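Local coordinates for 3-oxoacyl-[acyl-carrier-protein] synthase 3 (PDB 2X3E) that probably catalyses the first condensation of bacterial fatty acid synthesis, joining an acetyl group from acetyl-CoA to malonyl-ACP, at residues H46-L51 against V139-H144. The protein carries 1 engineered substitution. Numbering follows the deposited sequence.
Sequences HIAGDL and VDTFSH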
ATOM      1  N   HIS A  46      -4.607 -18.615 -16.005  1.00 23.34           N
ATOM      2  CA  HIS A  46      -3.546 -18.008 -16.796  1.00 22.38           C
ATOM      3  C   HIS A  46      -2.303 -17.848 -15.927  1.00 21.93           C
ATOM      4  O   HIS A  46      -2.400 -17.481 -14.748  1.00 20.92           O
ATOM      5  CB  HIS A  46      -4.008 -16.672 -17.381  1.00 21.37           C
ATOM      6  CG  HIS A  46      -5.090 -16.819 -18.409  1.00 21.00           C
ATOM      7  ND1 HIS A  46      -4.853 -16.685 -19.759  1.00 20.46           N
ATOM      8  CD2 HIS A  46      -6.408 -17.103 -18.284  1.00 20.99           C
ATOM      9  CE1 HIS A  46      -5.979 -16.882 -20.424  1.00 20.99           C
ATOM     10  NE2 HIS A  46      -6.937 -17.139 -19.553  1.00 22.17           N
ATOM     11  N   ILE A  47      -1.144 -18.147 -16.514  1.00 22.10           N
ATOM     12  CA  ILE A  47       0.108 -18.263 -15.767  1.00 22.19           C
ATOM     13  C   ILE A  47       1.120 -17.243 -16.292  1.00 21.75           C
ATOM     14  O   ILE A  47       1.482 -17.261 -17.469  1.00 21.79           O
ATOM     15  CB  ILE A  47       0.677 -19.706 -15.870  1.00 23.51           C
ATOM     16  CG1 ILE A  47      -0.335 -20.730 -15.329  1.00 24.32           C
ATOM     17  CG2 ILE A  47       1.992 -19.833 -15.117  1.00 23.76           C
ATOM     18  CD1 ILE A  47      -0.651 -20.581 -13.844  1.00 23.36           C
ATOM     19  N   ALA A  48       1.575 -16.360 -15.408  1.00 21.06           N
ATOM     20  CA  ALA A  48       2.426 -15.234 -15.800  1.00 21.25           C
ATOM     21  C   ALA A  48       3.785 -15.664 -16.351  1.00 22.74           C
ATOM     22  O   ALA A  48       4.315 -15.021 -17.256  1.00 22.92           O
ATOM     23  CB  ALA A  48       2.608 -14.279 -14.629  1.00 19.92           C
ATOM     24  N   GLY A  49       4.347 -16.740 -15.807  1.00 24.57           N
ATOM     25  CA  GLY A  49       5.624 -17.271 -16.298  1.00 26.20           C
ATOM     26  C   GLY A  49       6.759 -16.298 -16.039  1.00 26.55           C
ATOM     27  O   GLY A  49       7.064 -16.000 -14.885  1.00 27.04           O
ATOM     28  N   ASP A  50       7.378 -15.784 -17.103  1.00 27.13           N
ATOM     29  CA  ASP A  50       8.461 -14.802 -16.938  1.00 27.06           C
ATOM     30  C   ASP A  50       7.964 -13.374 -16.700  1.00 25.48           C
ATOM     31  O   ASP A  50       8.762 -12.499 -16.355  1.00 25.34           O
ATOM     32  CB  ASP A  50       9.473 -14.845 -18.105  1.00 28.41           C
ATOM     33  CG  ASP A  50       8.860 -14.502 -19.463  1.00 29.68           C
ATOM     34  OD1 ASP A  50       7.725 -13.988 -19.527  1.00 31.73           O
ATOM     35  OD2 ASP A  50       9.542 -14.750 -20.483  1.00 33.88           O
ATOM     36  N   LEU A  51       6.660 -13.144 -16.867  1.00 24.18           N
ATOM     37  CA  LEU A  51       6.063 -11.831 -16.619  1.00 22.63           C
ATOM     38  C   LEU A  51       5.770 -11.645 -15.133  1.00 21.53           C
ATOM     39  O   LEU A  51       5.391 -12.594 -14.448  1.00 21.43           O
ATOM     40  CB  LEU A  51       4.769 -11.660 -17.426  1.00 22.49           C
ATOM     41  CG  LEU A  51       4.905 -11.740 -18.950  1.00 24.01           C
ATOM     42  CD1 LEU A  51       3.570 -11.471 -19.599  1.00 25.46           C
ATOM     43  CD2 LEU A  51       5.941 -10.757 -19.473  1.00 24.68           C
ATOM     44  N   VAL A 139      -3.869  -6.277  -9.424  1.00 13.64           N
ATOM     45  CA  VAL A 139      -2.976  -7.217 -10.097  1.00 13.72           C
ATOM     46  C   VAL A 139      -2.338  -8.163  -9.096  1.00 14.14           C
ATOM     47  O   VAL A 139      -1.887  -7.740  -8.033  1.00 14.13           O
ATOM     48  CB  VAL A 139      -1.857  -6.483 -10.886  1.00 13.81           C
ATOM     49  CG1 VAL A 139      -1.066  -5.508  -9.982  1.00 12.90           C
ATOM     50  CG2 VAL A 139      -0.923  -7.485 -11.565  1.00 13.84           C
ATOM     51  N   ASP A 140      -2.298  -9.441  -9.443  1.00 14.57           N
ATOM     52  CA  ASP A 140      -1.569 -10.416  -8.655  1.00 14.69           C
ATOM     53  C   ASP A 140      -1.074 -11.558  -9.539  1.00 15.38           C
ATOM     54  O   ASP A 140      -1.736 -11.943 -10.511  1.00 15.60           O
ATOM     55  CB  ASP A 140      -2.437 -10.940  -7.498  1.00 14.80           C
ATOM     56  CG  ASP A 140      -2.231 -10.160  -6.199  1.00 14.40           C
ATOM     57  OD1 ASP A 140      -1.071  -9.986  -5.784  1.00 15.49           O
ATOM     58  OD2 ASP A 140      -3.231  -9.735  -5.573  1.00 12.72           O
ATOM     59  N   THR A 141       0.106 -12.065  -9.201  1.00 15.48           N
ATOM     60  CA  THR A 141       0.714 -13.205  -9.874  1.00 16.11           C
ATOM     61  C   THR A 141       0.998 -14.300  -8.839  1.00 16.59           C
ATOM     62  O   THR A 141       2.146 -14.740  -8.651  1.00 17.18           O
ATOM     63  CB  THR A 141       2.009 -12.809 -10.600  1.00 16.39           C
ATOM     64  OG1 THR A 141       2.846 -12.058  -9.711  1.00 15.17           O
ATOM     65  CG2 THR A 141       1.696 -11.970 -11.842  1.00 15.95           C
ATOM     66  N   PHE A 142      -0.067 -14.740  -8.177  1.00 16.42           N
ATOM     67  CA  PHE A 142       0.032 -15.757  -7.130  1.00 16.98           C
ATOM     68  C   PHE A 142       0.680 -17.061  -7.573  1.00 17.88           C
ATOM     69  O   PHE A 142       1.265 -17.750  -6.742  1.00 18.08           O
ATOM     70  CB  PHE A 142      -1.343 -16.054  -6.513  1.00 16.70           C
ATOM     71  CG  PHE A 142      -1.596 -15.333  -5.221  1.00 16.03           C
ATOM     72  CD1 PHE A 142      -1.373 -13.970  -5.118  1.00 15.21           C
ATOM     73  CD2 PHE A 142      -2.060 -16.018  -4.103  1.00 16.17           C
ATOM     74  CE1 PHE A 142      -1.607 -13.299  -3.928  1.00 16.08           C
ATOM     75  CE2 PHE A 142      -2.294 -15.353  -2.911  1.00 15.93           C
ATOM     76  CZ  PHE A 142      -2.068 -13.987  -2.826  1.00 15.88           C
ATOM     77  N   SER A 143       0.588 -17.409  -8.855  1.00 18.76           N
ATOM     78  CA  SER A 143       1.221 -18.648  -9.340  1.00 19.88           C
ATOM     79  C   SER A 143       2.712 -18.704  -9.004  1.00 20.59           C
ATOM     80  O   SER A 143       3.248 -19.784  -8.770  1.00 21.41           O
ATOM     81  CB  SER A 143       1.020 -18.847 -10.845  1.00 20.18           C
ATOM     82  OG  SER A 143       1.886 -18.018 -11.600  1.00 20.11           O
ATOM     83  N   HIS A 144       3.380 -17.550  -8.966  1.00 20.51           N
ATOM     84  CA  HIS A 144       4.802 -17.518  -8.595  1.00 21.22           C
ATOM     85  C   HIS A 144       5.028 -17.959  -7.153  1.00 21.14           C
ATOM     86  O   HIS A 144       6.129 -18.373  -6.804  1.00 21.76           O
ATOM     87  CB  HIS A 144       5.403 -16.119  -8.775  1.00 21.04           C
ATOM     88  CG  HIS A 144       5.464 -15.665 -10.197  1.00 22.69           C
ATOM     89  ND1 HIS A 144       5.184 -14.370 -10.575  1.00 23.64           N
ATOM     90  CD2 HIS A 144       5.773 -16.330 -11.335  1.00 24.05           C
ATOM     91  CE1 HIS A 144       5.318 -14.256 -11.883  1.00 23.29           C
ATOM     92  NE2 HIS A 144       5.672 -15.432 -12.370  1.00 25.13           N
TER
HETATM   93  O   HOH W   1       4.092 -18.209 -13.186  1.00 20.25           O
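His144 reaches across to the turn at Gly49 and makes the one direct hydrogen bond between 46-51 and 139-144. Its NE2-H points to Gly49 O at 2.9 Å, with an N-H...O angle of 152°. The donor approaches tilted 26° out of the carbonyl plane. Leu51 O also lies at the ring edge, near its plane, with CE1 at 3.1 Å, so the polarised C-H between the two ring nitrogens faces a second backbone oxygen. Histidine suits this place because a flat ring can offer N-H and C-H to two carbonyls of the same turn. ND1 lies 3.4 Å from Thr141 OG1, a weak contact at most, since that hydroxyl is also bonded to Ser53 OG.

A water supplies the second polar link, donating to Ser143 OG at 2.7 Å and accepting from Gly49 N at 3.0 Å. Asp159 ties the two segments together from outside, its OD2 bonding both Ser143 OG and Ala48 N. Serine's short hydroxyl can thus serve water and carboxylate together.

The nonpolar contacts are few. Ala48 CB, small enough for this buried spot, meets Thr141 CG2 at 3.7 Å and His144 CE1; threonine spares its methyl for this while its hydroxyl serves Ser53. Branched Ile47 sets CD1 on Ser143 CB at 3.8 Å and CG2, anti to the backbone N, near the serine hydroxyl.

The loop folds as a type II' turn from Ala48 to Leu51, closed by Leu51 N to Ala48 O, and the positive phi of Gly49 (66°) favours glycine. In this thiolase-like enzyme, imidazole, water and the Asp159 carboxylate thus probably hold the loop between strand 44-46 and helix 53-68 against the end of strand 133-140, central in the five-stranded mixed sheet.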